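Local atomic coordinates of single-stranded DNA specific exonuclease RecJ (Thermus thermophilus, PDB entry 2ZXR), a protein that degrades single-stranded DNA as an exonuclease in the 5' to 3' direction, requiring divalent metal ions such as magnesium or manganese. Residues R445-L450 and P460-F465; L64-L69 and E200-P205; A284-L289 and Q297-E302; R478-R483 and L497-E502. All coordinates share one frame; numbering follows the deposited sequence.

Contact 1: residues R445-L450 and P460-F465; sequences RELALL and PLFLLF
Leu447 meets both Phe462 and Pro460 with its terminal methyls, and every contact across this interface is apolar. Against the aromatic ring, CD1 of Leu447 arrives at the edge and lies in the ring plane, 3.7 Å from Phe462 CE1 and 3.9 Å from Phe462 CZ. The ends of the two side chains are directed at one another. Phe462 places CG anti to its carbonyl carbon (chi1 -71°), which swings the ring end closer to the helix than the direction of its CB alone would bring it.

Both segments belong to the RecJ OB region and join elements of a beta-alpha-beta unit: strand 426-433 is followed by helix 440-447, and the chain returns as strand 462-466, parallel to the first and next to it in the sheet. From the helix side, Leu447 faces Pro460 and Phe462.

The aliphatic contacts centre on the Pro460 ring. Leu447 lies alongside it, running the other way, with CD1 at 4.1 Å from Pro460 CG, while Leu450 CD1 comes within 4.3 Å of Pro460 CD. Leu450 N bonds back to Leu447 O at 3.0 Å, and both leucines point toward the proline. Beyond the interface, Leu450 also packs on Ala34 and Tyr35 of helix 29-37, and Phe462 is hydrogen-bonded through its backbone to Gly507 of strand 503-514.

Contact 2: residues L64-L69 and E200-P205; sequences LLEEAL and ERLGLP
The backbones come closest at Glu66 and Leu202, whose CA atoms are 7.6 Å apart, where the middle of helix 60-70 passes the C-terminal end of helix 187-201. That end is closed by a Schellman motif at Gly203, which has positive phi; one of its two bonds back into the last turn runs from Gly203 N to Glu200 O at 3.0 Å. Just before it, Arg201 and Leu202 both reach Glu66.

Glu66 extends fully from the helix, CG anti to the backbone N, and presents OE2 to the edge of the Arg201 guanidinium. Arg201 bends at chi3, and its chain crosses that of Glu66 at about a right angle. Its NE lies 2.5 Å from Glu66 OE2, a distance too short to be taken literally, in a bent bond (143° at the hydrogen). NH2 of Arg201 adds a weak, still more bent bond (123°) of 2.9 Å to the same Glu66 OE2. Lower on the stem, Glu66 CG rests 4.0 Å from Leu202 CD2. Glu67, already paired with Arg70, reaches Arg201 NH2 through a water.

Both nitrogens address OE2 and the planes are 52° apart: this surface salt bridge, joining helix 60-70 to the end of helix 187-201, is not the flat side-on pairing with two oxygens.

Contact 3: residues A284-L289 and Q297-E302; sequences ALRLLL and QALVGE
Leu287 and Leu299 have the closest CA atoms of these two segments, 6.0 Å apart, in an antiparallel helical hairpin. Helix 281-289 turns within a few residues into the long helix 293-321, and the segments run at 150° to one another with axes 9.4 Å apart at closest approach.

Apolar contacts come mostly from Leu287. Its CG stands anti to the backbone N (chi1 172°), which sends CD1 between two neighbours on the facing helix: Val300 CG2 at 3.6 Å and Leu299 CB at 3.8 Å. The two leucines lie alongside, running opposite ways, whereas Val300 meets Leu287 at a slant. Leu251 of helix 246-254 and Leu303 further along helix 293-321 also touch Leu287, so it lies in a buried patch shared by three helices.

The polar end of Arg286 has its partner outside the two segments: NE forms a salt bridge with Glu295, near the start of the second helix. The aliphatic part of this arginine, bent at chi2, serves the apolar side. There Leu299 CD1 settles against the stem of Arg286 and the backbone beside it, 3.6 Å from Arg286 CG and equally 3.6 Å from Leu287 N.

Contact 4: residues R478-R483 and L497-E502; sequences RHLAFR and LALPPE
Arg478 and Leu497 bring their backbones closest, CA to CA 6.3 Å, just ahead of strand 479-484. The CB of Arg478 leaves away from the loop 497-502, but a bend at chi2 turns the chain back, and it crosses the Leu497 side chain at about a right angle. Leu497 CD1 lies near the plane of the guanidinium, at its edge; the modelled 3.1 Å to Arg478 NH1 is too tight for a methyl and a nitrogen, so the exact placing of this exposed group is doubtful.

Along the strand the side chains then alternate, with Leu480 and Phe482 directed at the loop and His479 and Ala481 away from it. Leu480 holds CG between its backbone N and carbonyl carbon (chi1 71°) and reaches out to meet Leu499 tip to tip, CD2 to CD2 at 3.9 Å. This is the sheet of the RecJ OB domain: strand 479-484 pairs antiparallel with strand 487-492, and the irregular chain that follows doubles back over one side of it before entering strand 503-514.

Phe482 stands further off. Its CD2 comes no nearer than 4.5 Å to Leu499 CD2, which approaches the ring obliquely, while Leu480 CD1 lies in the ring plane at its edge and links the two strand residues. Leu527 of strand 517-528 touches both Phe482 and Leu499, extending the apolar layer between sheet and loop.

How the contacts relate
Contacts 1 and 4 belong to the same OB domain sheet, their centres 22 Å apart, and they touch where Phe465 CZ packs 3.3 Å from Glu502 OE2. Contacts 2 and 3 lie on the same side of the chain's centre, 29 Å apart between centres and about 15 Å between nearest atoms; contacts 2 and 4 are 62 Å apart between centres, on opposite sides of the chain's centre. Contact 3 comes nearest to the metal residues: the Arg286 side chain is about 11 Å from that of Asp80, a manganese ligand, and segment 284-289 packs on helix 83-98, which carries Asp84, a ligand of the bound magnesium. The other three contacts lie away from the metal site.

Contact 1: residues R445-L450 and P460-F465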
loop_
_atom_site.group_PDB
_atom_site.type_symbol
_atom_site.label_atom_id
_atom_site.label_comp_id
_atom_site.label_asym_id
_atom_site.label_seq_id
_atom_site.Cartn_x
_atom_site.Cartn_y
_atom_site.Cartn_z
ATOM N N ARG A 445 -18.828 -2.201 2.040
ATOM C CA ARG A 445 -18.871 -3.359 2.942
ATOM C C ARG A 445 -18.122 -4.555 2.353
ATOM O O ARG A 445 -17.511 -5.327 3.096
ATOM C CB ARG A 445 -20.329 -3.762 3.284
ATOM C CG ARG A 445 -21.119 -2.704 4.095
ATOM C CD ARG A 445 -22.563 -3.175 4.479
ATOM N NE ARG A 445 -23.384 -3.449 3.304
ATOM C CZ ARG A 445 -24.335 -2.648 2.813
ATOM N NH1 ARG A 445 -24.643 -1.490 3.389
ATOM N NH2 ARG A 445 -24.949 -2.999 1.700
ATOM N N GLU A 446 -18.135 -4.701 1.027
ATOM C CA GLU A 446 -17.438 -5.832 0.393
ATOM C C GLU A 446 -15.906 -5.698 0.419
ATOM O O GLU A 446 -15.195 -6.704 0.505
ATOM C CB GLU A 446 -17.950 -6.034 -1.049
ATOM C CG GLU A 446 -19.346 -6.690 -1.127
ATOM C CD GLU A 446 -19.998 -6.560 -2.498
ATOM O OE1 GLU A 446 -19.308 -6.163 -3.462
ATOM O OE2 GLU A 446 -21.206 -6.858 -2.621
ATOM N N LEU A 447 -15.403 -4.468 0.340
ATOM C CA LEU A 447 -13.960 -4.199 0.384
ATOM C C LEU A 447 -13.408 -4.361 1.804
ATOM O O LEU A 447 -12.202 -4.514 1.996
ATOM C CB LEU A 447 -13.667 -2.768 -0.070
ATOM C CG LEU A 447 -13.931 -2.513 -1.552
ATOM C CD1 LEU A 447 -13.745 -1.037 -1.881
ATOM C CD2 LEU A 447 -12.998 -3.366 -2.370
ATOM N N ALA A 448 -14.304 -4.322 2.787
ATOM C CA ALA A 448 -13.947 -4.427 4.192
ATOM C C ALA A 448 -13.099 -5.640 4.514
ATOM O O ALA A 448 -12.176 -5.555 5.317
ATOM C CB ALA A 448 -15.218 -4.453 5.051
ATOM N N LEU A 449 -13.420 -6.767 3.887
ATOM C CA LEU A 449 -12.703 -8.008 4.134
ATOM C C LEU A 449 -11.217 -7.969 3.779
ATOM O O LEU A 449 -10.463 -8.822 4.224
ATOM C CB LEU A 449 -13.378 -9.161 3.380
ATOM C CG LEU A 449 -14.648 -9.681 4.066
ATOM C CD1 LEU A 449 -14.273 -10.172 5.468
ATOM C CD2 LEU A 449 -15.715 -8.571 4.141
ATOM N N LEU A 450 -10.817 -6.984 2.977
ATOM C CA LEU A 450 -9.430 -6.831 2.559
ATOM C C LEU A 450 -8.514 -6.447 3.706
ATOM O O LEU A 450 -7.294 -6.611 3.631
ATOM C CB LEU A 450 -9.323 -5.758 1.475
ATOM C CG LEU A 450 -9.478 -6.251 0.037
ATOM C CD1 LEU A 450 -9.551 -5.051 -0.918
ATOM C CD2 LEU A 450 -8.296 -7.166 -0.298
ATOM N N PRO A 460 -7.596 0.075 -1.827
ATOM C CA PRO A 460 -7.801 0.334 -3.264
ATOM C C PRO A 460 -8.244 1.763 -3.605
ATOM O O PRO A 460 -8.963 2.413 -2.826
ATOM C CB PRO A 460 -8.880 -0.675 -3.650
ATOM C CG PRO A 460 -9.644 -0.840 -2.405
ATOM C CD PRO A 460 -8.574 -0.908 -1.328
ATOM N N LEU A 461 -7.827 2.238 -4.781
ATOM C CA LEU A 461 -8.214 3.562 -5.254
ATOM C C LEU A 461 -9.104 3.439 -6.488
ATOM O O LEU A 461 -8.811 2.648 -7.399
ATOM C CB LEU A 461 -6.992 4.388 -5.627
ATOM C CG LEU A 461 -6.019 4.737 -4.513
ATOM C CD1 LEU A 461 -4.716 5.216 -5.152
ATOM C CD2 LEU A 461 -6.637 5.790 -3.589
ATOM N N PHE A 462 -10.188 4.208 -6.515
ATOM C CA PHE A 462 -11.098 4.183 -7.657
ATOM C C PHE A 462 -10.873 5.434 -8.497
ATOM O O PHE A 462 -10.375 6.463 -8.022
ATOM C CB PHE A 462 -12.580 4.153 -7.229
ATOM C CG PHE A 462 -13.017 2.854 -6.613
ATOM C CD1 PHE A 462 -12.895 2.638 -5.244
ATOM C CD2 PHE A 462 -13.509 1.831 -7.406
ATOM C CE1 PHE A 462 -13.262 1.410 -4.674
ATOM C CE2 PHE A 462 -13.871 0.609 -6.858
ATOM C CZ PHE A 462 -13.748 0.397 -5.478
ATOM N N LEU A 463 -11.274 5.352 -9.755
ATOM C CA LEU A 463 -11.126 6.484 -10.631
ATOM C C LEU A 463 -12.499 7.108 -10.787
ATOM O O LEU A 463 -13.476 6.397 -10.972
ATOM C CB LEU A 463 -10.600 6.009 -11.981
ATOM C CG LEU A 463 -10.512 7.027 -13.118
ATOM C CD1 LEU A 463 -9.376 8.036 -12.836
ATOM C CD2 LEU A 463 -10.250 6.276 -14.432
ATOM N N LEU A 464 -12.565 8.424 -10.652
ATOM C CA LEU A 464 -13.787 9.179 -10.855
ATOM C C LEU A 464 -13.390 10.146 -11.967
ATOM O O LEU A 464 -12.194 10.476 -12.124
ATOM C CB LEU A 464 -14.219 9.963 -9.624
ATOM C CG LEU A 464 -14.780 9.141 -8.465
ATOM C CD1 LEU A 464 -13.649 8.307 -7.849
ATOM C CD2 LEU A 464 -15.393 10.075 -7.419
ATOM N N PHE A 465 -14.375 10.592 -12.739
ATOM C CA PHE A 465 -14.096 11.465 -13.871
ATOM C C PHE A 465 -15.276 12.369 -14.157
ATOM O O PHE A 465 -16.430 11.958 -14.007
ATOM C CB PHE A 465 -13.804 10.605 -15.102
ATOM C CG PHE A 465 -13.325 11.386 -16.296
ATOM C CD1 PHE A 465 -14.228 12.000 -17.161
ATOM C CD2 PHE A 465 -11.965 11.538 -16.543
ATOM C CE1 PHE A 465 -13.776 12.768 -18.265
ATOM C CE2 PHE A 465 -11.500 12.302 -17.643
ATOM C CZ PHE A 465 -12.416 12.915 -18.499
#

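Contact 2: residues L64-L69 and E200-P205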
loop_
_atom_site.group_PDB
_atom_site.type_symbol
_atom_site.label_atom_id
_atom_site.label_comp_id
_atom_site.label_asym_id
_atom_site.label_seq_id
_atom_site.Cartn_x
_atom_site.Cartn_y
_atom_site.Cartn_z
ATOM N N LEU A 64 17.346 -25.734 22.380
ATOM C CA LEU A 64 18.391 -25.067 23.122
ATOM C C LEU A 64 17.764 -24.319 24.283
ATOM O O LEU A 64 18.250 -24.371 25.419
ATOM C CB LEU A 64 19.097 -24.119 22.172
ATOM C CG LEU A 64 20.555 -23.731 22.374
ATOM C CD1 LEU A 64 21.344 -24.916 22.938
ATOM C CD2 LEU A 64 21.113 -23.277 21.002
ATOM N N LEU A 65 16.654 -23.642 24.005
ATOM C CA LEU A 65 15.964 -22.885 25.031
ATOM C C LEU A 65 15.355 -23.807 26.093
ATOM O O LEU A 65 15.333 -23.465 27.279
ATOM C CB LEU A 65 14.867 -22.007 24.402
ATOM C CG LEU A 65 15.270 -20.788 23.569
ATOM C CD1 LEU A 65 14.010 -20.189 22.943
ATOM C CD2 LEU A 65 15.964 -19.741 24.441
ATOM N N GLU A 66 14.836 -24.958 25.678
ATOM C CA GLU A 66 14.273 -25.893 26.655
ATOM C C GLU A 66 15.418 -26.298 27.614
ATOM O O GLU A 66 15.242 -26.356 28.836
ATOM C CB GLU A 66 13.708 -27.138 25.958
ATOM C CG GLU A 66 13.139 -28.164 26.935
ATOM C CD GLU A 66 12.580 -29.437 26.270
ATOM O OE1 GLU A 66 12.154 -30.328 27.025
ATOM O OE2 GLU A 66 12.557 -29.562 25.017
ATOM N N GLU A 67 16.596 -26.554 27.056
ATOM C CA GLU A 67 17.749 -26.919 27.897
ATOM C C GLU A 67 18.109 -25.794 28.868
ATOM O O GLU A 67 18.332 -26.043 30.057
ATOM C CB GLU A 67 18.967 -27.258 27.038
ATOM C CG GLU A 67 18.844 -28.604 26.388
ATOM C CD GLU A 67 18.527 -29.693 27.406
ATOM O OE1 GLU A 67 19.369 -29.944 28.296
ATOM O OE2 GLU A 67 17.427 -30.285 27.333
ATOM N N ALA A 68 18.149 -24.564 28.359
ATOM C CA ALA A 68 18.481 -23.394 29.172
ATOM C C ALA A 68 17.488 -23.259 30.310
ATOM O O ALA A 68 17.848 -22.991 31.458
ATOM C CB ALA A 68 18.460 -22.107 28.301
ATOM N N LEU A 69 16.220 -23.450 29.984
ATOM C CA LEU A 69 15.164 -23.335 30.975
ATOM C C LEU A 69 15.303 -24.360 32.092
ATOM O O LEU A 69 15.288 -24.013 33.285
ATOM C CB LEU A 69 13.827 -23.547 30.302
ATOM C CG LEU A 69 12.677 -22.744 30.870
ATOM C CD1 LEU A 69 12.391 -23.097 32.319
ATOM C CD2 LEU A 69 13.053 -21.293 30.710
ATOM N N GLU A 200 5.577 -25.613 21.968
ATOM C CA GLU A 200 5.289 -26.893 21.357
ATOM C C GLU A 200 6.149 -27.975 22.013
ATOM O O GLU A 200 5.632 -29.033 22.371
ATOM C CB GLU A 200 5.570 -26.829 19.862
ATOM C CG GLU A 200 4.585 -25.937 19.143
ATOM C CD GLU A 200 3.399 -26.710 18.622
ATOM O OE1 GLU A 200 2.289 -26.118 18.475
ATOM O OE2 GLU A 200 3.589 -27.920 18.348
ATOM N N ARG A 201 7.450 -27.718 22.157
ATOM C CA ARG A 201 8.348 -28.687 22.792
ATOM C C ARG A 201 7.920 -28.998 24.216
ATOM O O ARG A 201 8.029 -30.141 24.654
ATOM C CB ARG A 201 9.797 -28.175 22.864
ATOM C CG ARG A 201 10.623 -28.322 21.584
ATOM C CD ARG A 201 12.099 -28.016 21.850
ATOM N NE ARG A 201 12.768 -29.074 22.622
ATOM C CZ ARG A 201 13.230 -30.208 22.093
ATOM N NH1 ARG A 201 13.103 -30.442 20.791
ATOM N NH2 ARG A 201 13.831 -31.113 22.867
ATOM N N LEU A 202 7.448 -27.980 24.931
ATOM C CA LEU A 202 7.042 -28.133 26.311
ATOM C C LEU A 202 5.632 -28.654 26.464
ATOM O O LEU A 202 5.154 -28.787 27.581
ATOM C CB LEU A 202 7.161 -26.794 27.046
ATOM C CG LEU A 202 8.583 -26.221 27.182
ATOM C CD1 LEU A 202 8.559 -24.843 27.857
ATOM C CD2 LEU A 202 9.415 -27.198 28.006
ATOM N N GLY A 203 4.966 -28.941 25.345
ATOM C CA GLY A 203 3.597 -29.427 25.420
ATOM C C GLY A 203 2.600 -28.371 25.865
ATOM O O GLY A 203 1.599 -28.694 26.502
ATOM N N LEU A 204 2.861 -27.105 25.534
ATOM C CA LEU A 204 1.957 -26.030 25.913
ATOM C C LEU A 204 1.225 -25.481 24.676
ATOM O O LEU A 204 1.708 -25.587 23.553
ATOM C CB LEU A 204 2.727 -24.897 26.611
ATOM C CG LEU A 204 3.562 -25.280 27.835
ATOM C CD1 LEU A 204 4.288 -24.050 28.380
ATOM C CD2 LEU A 204 2.640 -25.880 28.924
ATOM N N PRO A 205 0.056 -24.851 24.875
ATOM C CA PRO A 205 -0.692 -24.305 23.746
ATOM C C PRO A 205 0.018 -23.106 23.111
ATOM O O PRO A 205 0.950 -22.534 23.695
ATOM C CB PRO A 205 -2.018 -23.874 24.370
ATOM C CG PRO A 205 -2.005 -24.429 25.788
ATOM C CD PRO A 205 -0.564 -24.469 26.154
HETATM O O HOH W 1 15.871 -29.800 24.819
#

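Contact 3: residues A284-L289 and Q297-E302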
loop_
_atom_site.group_PDB
_atom_site.type_symbol
_atom_site.label_atom_id
_atom_site.label_comp_id
_atom_site.label_asym_id
_atom_site.label_seq_id
_atom_site.Cartn_x
_atom_site.Cartn_y
_atom_site.Cartn_z
ATOM N N ALA A 284 10.633 2.690 26.502
ATOM C CA ALA A 284 9.645 1.962 25.698
ATOM C C ALA A 284 9.629 0.494 26.113
ATOM O O ALA A 284 8.559 -0.078 26.337
ATOM C CB ALA A 284 9.955 2.092 24.191
ATOM N N LEU A 285 10.813 -0.110 26.225
ATOM C CA LEU A 285 10.869 -1.506 26.606
ATOM C C LEU A 285 10.151 -1.708 27.939
ATOM O O LEU A 285 9.319 -2.605 28.068
ATOM C CB LEU A 285 12.314 -2.009 26.707
ATOM C CG LEU A 285 12.457 -3.488 27.112
ATOM C CD1 LEU A 285 11.723 -4.387 26.122
ATOM C CD2 LEU A 285 13.937 -3.873 27.159
ATOM N N ARG A 286 10.443 -0.860 28.919
ATOM C CA ARG A 286 9.800 -1.008 30.227
ATOM C C ARG A 286 8.271 -0.891 30.117
ATOM O O ARG A 286 7.536 -1.594 30.807
ATOM C CB ARG A 286 10.363 0.042 31.216
ATOM C CG ARG A 286 9.813 -0.008 32.644
ATOM C CD ARG A 286 10.064 -1.377 33.336
ATOM N NE ARG A 286 9.327 -1.449 34.601
ATOM C CZ ARG A 286 9.063 -2.559 35.297
ATOM N NH1 ARG A 286 9.478 -3.755 34.885
ATOM N NH2 ARG A 286 8.331 -2.472 36.401
ATOM N N LEU A 287 7.787 -0.024 29.233
ATOM C CA LEU A 287 6.359 0.122 29.102
ATOM C C LEU A 287 5.750 -1.223 28.700
ATOM O O LEU A 287 4.665 -1.571 29.152
ATOM C CB LEU A 287 6.017 1.196 28.052
ATOM C CG LEU A 287 4.516 1.307 27.691
ATOM C CD1 LEU A 287 3.717 1.905 28.865
ATOM C CD2 LEU A 287 4.344 2.160 26.441
ATOM N N LEU A 288 6.466 -1.978 27.876
ATOM C CA LEU A 288 5.982 -3.267 27.367
ATOM C C LEU A 288 6.134 -4.440 28.349
ATOM O O LEU A 288 5.471 -5.484 28.187
ATOM C CB LEU A 288 6.710 -3.619 26.047
ATOM C CG LEU A 288 6.575 -2.570 24.935
ATOM C CD1 LEU A 288 7.302 -3.012 23.692
ATOM C CD2 LEU A 288 5.113 -2.348 24.637
ATOM N N LEU A 289 6.999 -4.266 29.346
ATOM C CA LEU A 289 7.265 -5.307 30.340
ATOM C C LEU A 289 6.525 -5.172 31.682
ATOM O O LEU A 289 6.334 -6.174 32.386
ATOM C CB LEU A 289 8.764 -5.367 30.633
ATOM C CG LEU A 289 9.706 -5.764 29.496
ATOM C CD1 LEU A 289 11.192 -5.683 29.962
ATOM C CD2 LEU A 289 9.350 -7.174 29.040
ATOM N N GLN A 297 1.108 3.935 32.949
ATOM C CA GLN A 297 0.475 5.231 32.659
ATOM C C GLN A 297 1.535 6.334 32.578
ATOM O O GLN A 297 1.579 7.110 31.618
ATOM C CB GLN A 297 -0.566 5.563 33.731
ATOM C CG GLN A 297 -1.328 6.912 33.557
ATOM C CD GLN A 297 -2.309 7.173 34.729
ATOM O OE1 GLN A 297 -1.897 7.303 35.891
ATOM N NE2 GLN A 297 -3.597 7.226 34.427
ATOM N N ALA A 298 2.406 6.389 33.578
ATOM C CA ALA A 298 3.474 7.380 33.592
ATOM C C ALA A 298 4.376 7.236 32.350
ATOM O O ALA A 298 4.750 8.240 31.737
ATOM C CB ALA A 298 4.322 7.225 34.866
ATOM N N LEU A 299 4.733 6.003 31.988
ATOM C CA LEU A 299 5.597 5.778 30.826
ATOM C C LEU A 299 4.918 6.199 29.529
ATOM O O LEU A 299 5.573 6.698 28.625
ATOM C CB LEU A 299 6.041 4.299 30.741
ATOM C CG LEU A 299 7.035 3.888 31.847
ATOM C CD1 LEU A 299 7.161 2.359 31.905
ATOM C CD2 LEU A 299 8.402 4.533 31.598
ATOM N N VAL A 300 3.610 5.979 29.423
ATOM C CA VAL A 300 2.885 6.399 28.232
ATOM C C VAL A 300 3.057 7.930 28.152
ATOM O O VAL A 300 3.331 8.482 27.089
ATOM C CB VAL A 300 1.380 5.984 28.311
ATOM C CG1 VAL A 300 0.556 6.745 27.267
ATOM C CG2 VAL A 300 1.259 4.454 28.042
ATOM N N GLY A 301 2.927 8.610 29.287
ATOM C CA GLY A 301 3.121 10.055 29.290
ATOM C C GLY A 301 4.516 10.387 28.775
ATOM O O GLY A 301 4.717 11.308 27.974
ATOM N N GLU A 302 5.501 9.622 29.227
ATOM C CA GLU A 302 6.877 9.831 28.783
ATOM C C GLU A 302 7.024 9.607 27.250
ATOM O O GLU A 302 7.652 10.401 26.555
ATOM C CB GLU A 302 7.804 8.879 29.544
ATOM C CG GLU A 302 9.247 9.273 29.554
ATOM C CD GLU A 302 9.559 10.252 30.678
ATOM O OE1 GLU A 302 8.910 11.325 30.746
ATOM O OE2 GLU A 302 10.450 9.942 31.500
#

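Contact 4: residues R478-R483 and L497-E502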
loop_
_atom_site.group_PDB
_atom_site.type_symbol
_atom_site.label_atom_id
_atom_site.label_comp_id
_atom_site.label_asym_id
_atom_site.label_seq_id
_atom_site.Cartn_x
_atom_site.Cartn_y
_atom_site.Cartn_z
ATOM N N ARG A 478 -5.971 25.143 0.030
ATOM C CA ARG A 478 -6.098 23.811 -0.559
ATOM C C ARG A 478 -7.381 23.015 -0.343
ATOM O O ARG A 478 -8.035 22.608 -1.299
ATOM C CB ARG A 478 -4.929 22.938 -0.100
ATOM C CG ARG A 478 -3.604 23.323 -0.678
ATOM C CD ARG A 478 -3.128 24.639 -0.137
ATOM N NE ARG A 478 -1.933 25.047 -0.854
ATOM C CZ ARG A 478 -1.931 25.433 -2.123
ATOM N NH1 ARG A 478 -3.070 25.472 -2.808
ATOM N NH2 ARG A 478 -0.784 25.753 -2.710
ATOM N N HIS A 479 -7.717 22.779 0.918
ATOM C CA HIS A 479 -8.881 21.985 1.283
ATOM C C HIS A 479 -10.188 22.415 0.635
ATOM O O HIS A 479 -10.567 23.574 0.730
ATOM C CB HIS A 479 -9.033 21.989 2.800
ATOM C CG HIS A 479 -9.622 20.732 3.345
ATOM N ND1 HIS A 479 -9.947 20.578 4.673
ATOM C CD2 HIS A 479 -9.927 19.558 2.744
ATOM C CE1 HIS A 479 -10.429 19.364 4.868
ATOM N NE2 HIS A 479 -10.427 18.725 3.713
ATOM N N LEU A 480 -10.870 21.470 -0.014
ATOM C CA LEU A 480 -12.149 21.739 -0.679
ATOM C C LEU A 480 -13.002 20.482 -0.891
ATOM O O LEU A 480 -12.601 19.359 -0.544
ATOM C CB LEU A 480 -11.919 22.422 -2.035
ATOM C CG LEU A 480 -11.320 21.643 -3.215
ATOM C CD1 LEU A 480 -12.400 20.825 -3.881
ATOM C CD2 LEU A 480 -10.729 22.603 -4.243
ATOM N N ALA A 481 -14.177 20.684 -1.480
ATOM C CA ALA A 481 -15.097 19.595 -1.745
ATOM C C ALA A 481 -15.936 19.901 -2.972
ATOM O O ALA A 481 -16.301 21.050 -3.216
ATOM C CB ALA A 481 -15.990 19.380 -0.544
ATOM N N PHE A 482 -16.237 18.870 -3.750
ATOM C CA PHE A 482 -17.046 19.031 -4.955
ATOM C C PHE A 482 -17.698 17.704 -5.312
ATOM O O PHE A 482 -17.511 16.707 -4.605
ATOM C CB PHE A 482 -16.181 19.538 -6.113
ATOM C CG PHE A 482 -15.068 18.618 -6.489
ATOM C CD1 PHE A 482 -15.245 17.659 -7.480
ATOM C CD2 PHE A 482 -13.844 18.687 -5.828
ATOM C CE1 PHE A 482 -14.218 16.777 -7.807
ATOM C CE2 PHE A 482 -12.812 17.813 -6.145
ATOM C CZ PHE A 482 -13.000 16.855 -7.137
ATOM N N ARG A 483 -18.463 17.685 -6.399
ATOM C CA ARG A 483 -19.145 16.467 -6.803
ATOM C C ARG A 483 -18.879 16.001 -8.212
ATOM O O ARG A 483 -18.742 16.807 -9.131
ATOM C CB ARG A 483 -20.659 16.624 -6.633
ATOM C CG ARG A 483 -21.126 16.515 -5.209
ATOM C CD ARG A 483 -22.553 16.002 -5.160
ATOM N NE ARG A 483 -22.873 15.456 -3.844
ATOM C CZ ARG A 483 -22.818 16.153 -2.712
ATOM N NH1 ARG A 483 -22.456 17.436 -2.736
ATOM N NH2 ARG A 483 -23.112 15.567 -1.558
ATOM N N LEU A 497 -6.158 25.867 -6.713
ATOM C CA LEU A 497 -7.548 25.978 -6.285
ATOM C C LEU A 497 -8.312 26.232 -7.565
ATOM O O LEU A 497 -7.714 26.552 -8.594
ATOM C CB LEU A 497 -7.736 27.116 -5.271
ATOM C CG LEU A 497 -7.082 26.860 -3.899
ATOM C CD1 LEU A 497 -5.571 26.794 -4.052
ATOM C CD2 LEU A 497 -7.449 27.951 -2.926
ATOM N N ALA A 498 -9.625 26.089 -7.528
ATOM C CA ALA A 498 -10.391 26.244 -8.757
ATOM C C ALA A 498 -9.963 25.035 -9.607
ATOM O O ALA A 498 -8.800 24.905 -10.009
ATOM C CB ALA A 498 -10.032 27.556 -9.463
ATOM N N LEU A 499 -10.903 24.140 -9.855
ATOM C CA LEU A 499 -10.613 22.947 -10.629
ATOM C C LEU A 499 -10.791 23.159 -12.129
ATOM O O LEU A 499 -11.632 23.953 -12.567
ATOM C CB LEU A 499 -11.523 21.799 -10.177
ATOM C CG LEU A 499 -11.514 21.356 -8.710
ATOM C CD1 LEU A 499 -10.075 21.180 -8.243
ATOM C CD2 LEU A 499 -12.237 22.369 -7.851
ATOM N N PRO A 500 -9.987 22.463 -12.943
ATOM C CA PRO A 500 -10.176 22.661 -14.380
ATOM C C PRO A 500 -11.616 22.285 -14.739
ATOM O O PRO A 500 -12.342 21.715 -13.915
ATOM C CB PRO A 500 -9.123 21.742 -15.007
ATOM C CG PRO A 500 -8.740 20.784 -13.901
ATOM C CD PRO A 500 -8.818 21.617 -12.663
ATOM N N PRO A 501 -12.059 22.616 -15.964
ATOM C CA PRO A 501 -13.437 22.282 -16.357
ATOM C C PRO A 501 -13.748 20.787 -16.268
ATOM O O PRO A 501 -14.893 20.381 -16.046
ATOM C CB PRO A 501 -13.538 22.845 -17.780
ATOM C CG PRO A 501 -12.112 22.861 -18.261
ATOM C CD PRO A 501 -11.335 23.294 -17.054
ATOM N N GLU A 502 -12.718 19.974 -16.445
ATOM C CA GLU A 502 -12.856 18.533 -16.354
ATOM C C GLU A 502 -11.703 17.989 -15.532
ATOM O O GLU A 502 -10.544 18.387 -15.723
ATOM C CB GLU A 502 -12.820 17.893 -17.736
ATOM C CG GLU A 502 -14.169 17.454 -18.275
ATOM C CD GLU A 502 -14.001 16.401 -19.358
ATOM O OE1 GLU A 502 -15.013 15.945 -19.939
ATOM O OE2 GLU A 502 -12.833 16.026 -19.620
#